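Local coordinates for protein phosphotransferase (Eimeria tenella, PDB 6KRJ) that probably phosphorylates hexoses such as glucose and fructose at the 6-position with ATP, the entry step of glycolysis, at residues A245-W250 / A397-R402. Sequence-based numbering, arbitrary orientation.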
ATOM      1  N   ALA A 245       0.249  -3.160  -3.417  1.00 27.33           N
ATOM      2  CA  ALA A 245       0.693  -3.869  -2.227  1.00 30.79           C
ATOM      3  C   ALA A 245       2.110  -3.442  -1.896  1.00 32.24           C
ATOM      4  O   ALA A 245       2.972  -3.412  -2.779  1.00 33.47           O
ATOM      5  CB  ALA A 245       0.631  -5.392  -2.424  1.00 31.96           C
ATOM      6  N   ASN A 246       2.342  -3.094  -0.633  1.00 26.09           N
ATOM      7  CA  ASN A 246       3.697  -2.724  -0.230  1.00 25.91           C
ATOM      8  C   ASN A 246       3.828  -2.958   1.265  1.00 24.60           C
ATOM      9  O   ASN A 246       2.831  -3.071   1.982  1.00 28.52           O
ATOM     10  CB  ASN A 246       4.026  -1.267  -0.580  1.00 26.83           C
ATOM     11  CG  ASN A 246       5.524  -0.940  -0.415  1.00 31.16           C
ATOM     12  OD1 ASN A 246       6.357  -1.821  -0.515  1.00 29.67           O
ATOM     13  ND2 ASN A 246       5.848   0.321  -0.142  1.00 32.73           N
ATOM     14  N   CYS A 247       5.073  -3.016   1.735  0.51 26.74           N
ATOM     15  CA  CYS A 247       5.294  -3.243   3.152  0.51 26.27           C
ATOM     16  C   CYS A 247       6.575  -2.552   3.593  0.51 26.96           C
ATOM     17  O   CYS A 247       7.490  -2.323   2.798  0.51 26.82           O
ATOM     18  CB  CYS A 247       5.369  -4.731   3.471  0.51 29.10           C
ATOM     19  SG  CYS A 247       6.758  -5.510   2.651  0.51 32.82           S
ATOM     20  N   CYS A 248       6.620  -2.222   4.877  1.00 24.82           N
ATOM     21  CA  CYS A 248       7.793  -1.616   5.492  1.00 27.03           C
ATOM     22  C   CYS A 248       8.032  -2.290   6.836  1.00 25.40           C
ATOM     23  O   CYS A 248       7.140  -2.941   7.395  1.00 26.73           O
ATOM     24  CB  CYS A 248       7.623  -0.104   5.664  1.00 26.53           C
ATOM     25  SG  CYS A 248       6.439   0.368   6.915  1.00 26.58           S
ATOM     26  N   TYR A 249       9.252  -2.137   7.353  1.00 23.78           N
ATOM     27  CA  TYR A 249       9.516  -2.745   8.657  1.00 25.68           C
ATOM     28  C   TYR A 249      10.690  -2.062   9.348  1.00 25.72           C
ATOM     29  O   TYR A 249      11.530  -1.409   8.721  1.00 26.35           O
ATOM     30  CB  TYR A 249       9.775  -4.258   8.532  1.00 23.24           C
ATOM     31  CG  TYR A 249      11.160  -4.524   8.028  1.00 25.89           C
ATOM     32  CD1 TYR A 249      11.474  -4.353   6.676  1.00 26.36           C
ATOM     33  CD2 TYR A 249      12.183  -4.887   8.902  1.00 25.14           C
ATOM     34  CE1 TYR A 249      12.761  -4.558   6.217  1.00 23.63           C
ATOM     35  CE2 TYR A 249      13.472  -5.083   8.448  1.00 26.52           C
ATOM     36  CZ  TYR A 249      13.758  -4.919   7.117  1.00 24.50           C
ATOM     37  OH  TYR A 249      15.043  -5.110   6.662  1.00 27.75           O
ATOM     38  N   TRP A 250      10.761  -2.278  10.657  1.00 24.15           N
ATOM     39  CA  TRP A 250      11.828  -1.742  11.494  1.00 25.22           C
ATOM     40  C   TRP A 250      13.022  -2.700  11.482  1.00 27.92           C
ATOM     41  O   TRP A 250      12.901  -3.862  11.888  1.00 27.92           O
ATOM     42  CB  TRP A 250      11.294  -1.528  12.911  1.00 28.60           C
ATOM     43  CG  TRP A 250      12.238  -0.810  13.815  1.00 29.46           C
ATOM     44  CD1 TRP A 250      12.351   0.548  13.986  1.00 31.56           C
ATOM     45  CD2 TRP A 250      13.184  -1.407  14.699  1.00 35.63           C
ATOM     46  NE1 TRP A 250      13.333   0.824  14.909  1.00 42.58           N
ATOM     47  CE2 TRP A 250      13.860  -0.360  15.361  1.00 32.97           C
ATOM     48  CE3 TRP A 250      13.534  -2.725  14.990  1.00 40.56           C
ATOM     49  CZ2 TRP A 250      14.859  -0.595  16.305  1.00 43.07           C
ATOM     50  CZ3 TRP A 250      14.530  -2.958  15.939  1.00 40.74           C
ATOM     51  CH2 TRP A 250      15.178  -1.900  16.579  1.00 43.08           C
ATOM     52  N   ALA A 397       5.188 -12.558   7.578  1.00 28.40           N
ATOM     53  CA  ALA A 397       6.010 -13.446   8.392  1.00 30.20           C
ATOM     54  C   ALA A 397       7.490 -13.134   8.225  1.00 31.26           C
ATOM     55  O   ALA A 397       8.232 -13.083   9.214  1.00 31.96           O
ATOM     56  CB  ALA A 397       5.725 -14.906   8.031  1.00 32.47           C
ATOM     57  N   VAL A 398       7.940 -12.921   6.981  1.00 29.89           N
ATOM     58  CA  VAL A 398       9.348 -12.606   6.751  1.00 27.89           C
ATOM     59  C   VAL A 398       9.726 -11.300   7.442  1.00 30.21           C
ATOM     60  O   VAL A 398      10.794 -11.197   8.070  1.00 29.20           O
ATOM     61  CB  VAL A 398       9.639 -12.550   5.242  1.00 33.70           C
ATOM     62  CG1 VAL A 398      11.023 -11.953   4.984  1.00 37.73           C
ATOM     63  CG2 VAL A 398       9.539 -13.945   4.640  1.00 35.01           C
ATOM     64  N   LEU A 399       8.864 -10.278   7.335  1.00 27.01           N
ATOM     65  CA  LEU A 399       9.194  -8.999   7.969  1.00 28.86           C
ATOM     66  C   LEU A 399       9.179  -9.110   9.492  1.00 27.26           C
ATOM     67  O   LEU A 399      10.069  -8.578  10.165  1.00 29.51           O
ATOM     68  CB  LEU A 399       8.237  -7.900   7.494  1.00 28.10           C
ATOM     69  CG  LEU A 399       8.738  -7.115   6.276  1.00 36.01           C
ATOM     70  CD1 LEU A 399       9.429  -7.935   5.218  1.00 37.35           C
ATOM     71  CD2 LEU A 399       7.617  -6.302   5.718  1.00 32.89           C
ATOM     72  N   VAL A 400       8.184  -9.803  10.049  1.00 28.83           N
ATOM     73  CA  VAL A 400       8.133 -10.004  11.499  1.00 30.76           C
ATOM     74  C   VAL A 400       9.409 -10.684  11.985  1.00 31.48           C
ATOM     75  O   VAL A 400      10.018 -10.257  12.978  1.00 31.46           O
ATOM     76  CB  VAL A 400       6.874 -10.802  11.892  1.00 31.21           C
ATOM     77  CG1 VAL A 400       7.017 -11.385  13.302  1.00 28.97           C
ATOM     78  CG2 VAL A 400       5.629  -9.907  11.806  1.00 29.61           C
ATOM     79  N   GLN A 401       9.842 -11.738  11.282  1.00 31.67           N
ATOM     80  CA  GLN A 401      11.083 -12.416  11.654  1.00 31.84           C
ATOM     81  C   GLN A 401      12.263 -11.448  11.640  1.00 34.96           C
ATOM     82  O   GLN A 401      13.073 -11.426  12.575  1.00 32.92           O
ATOM     83  CB  GLN A 401      11.348 -13.602  10.723  1.00 37.46           C
ATOM     84  CG  GLN A 401      10.423 -14.789  10.958  1.00 42.44           C
ATOM     85  CD  GLN A 401      10.376 -15.762   9.780  1.00 45.80           C
ATOM     86  OE1 GLN A 401      11.190 -15.686   8.847  1.00 46.66           O
ATOM     87  NE2 GLN A 401       9.419 -16.684   9.822  1.00 50.08           N
ATOM     88  N   ARG A 402      12.354 -10.617  10.597  1.00 29.02           N
ATOM     89  CA  ARG A 402      13.489  -9.704  10.477  1.00 29.16           C
ATOM     90  C   ARG A 402      13.490  -8.633  11.569  1.00 28.74           C
ATOM     91  O   ARG A 402      14.566  -8.240  12.033  1.00 31.38           O
ATOM     92  CB  ARG A 402      13.497  -9.076   9.081  1.00 29.26           C
ATOM     93  CG  ARG A 402      14.742  -8.257   8.761  1.00 28.97           C
ATOM     94  CD  ARG A 402      16.009  -9.093   8.544  1.00 35.18           C
ATOM     95  NE  ARG A 402      17.177  -8.245   8.774  1.00 32.41           N
ATOM     96  CZ  ARG A 402      18.419  -8.682   8.965  1.00 34.74           C
ATOM     97  NH1 ARG A 402      18.692  -9.982   8.935  1.00 35.73           N
ATOM     98  NH2 ARG A 402      19.388  -7.812   9.194  1.00 35.17           N
TER
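Leu-399 carries the larger share of the helix side of the contact, and its branched end reaches Cys-247 and Tyr-249 of strand 245-250 at once. Its CD2 methyl faces Cys-247 SG, but the cysteine was modelled in two conformers, which makes the 3.3 Å between CD2 and SG doubtful. Behind that methyl, Leu-399 CG lies 3.8 Å from Tyr-249 CB and almost as near the first ring carbons, the two side chains crossing at about a right angle. One leucine thus fills the step between alternate strand residues, Cys-247 and Tyr-249, whose side chains both leave the sheet on the helix side, while Cys-248 points the other way.

One helical turn on, Arg-402 supplies aliphatic packing. Its CG, set anti to the backbone N (chi1 -172°), comes 3.4 Å from Tyr-249 CE2, and the bend at the second torsion carries the rest of the chain past the hydroxyl end of the ring, toward Glu-251. The guanidinium is turned steeply to the ring, their planes 86° apart, and the aliphatic CG carries the contact.

No hydrogen bond joins the two segments directly. The polar ends of Tyr-249 and Arg-402 share one carboxylate oxygen: Glu-251 OE2 accepts a hydrogen bond from Tyr-249 OH and forms a salt bridge with Arg-402 NE, which would restrain both groups beside the apolar patch.

Over residues 245-250 and 397-402 the axes run 15° from parallel and approach to 8.2 Å. Leu-399 also touches Val-237 of neighbouring strand 235-241, in the helix-on-sheet layer of an alpha/beta domain, as found in hexokinases of the actin-like ATPase clan.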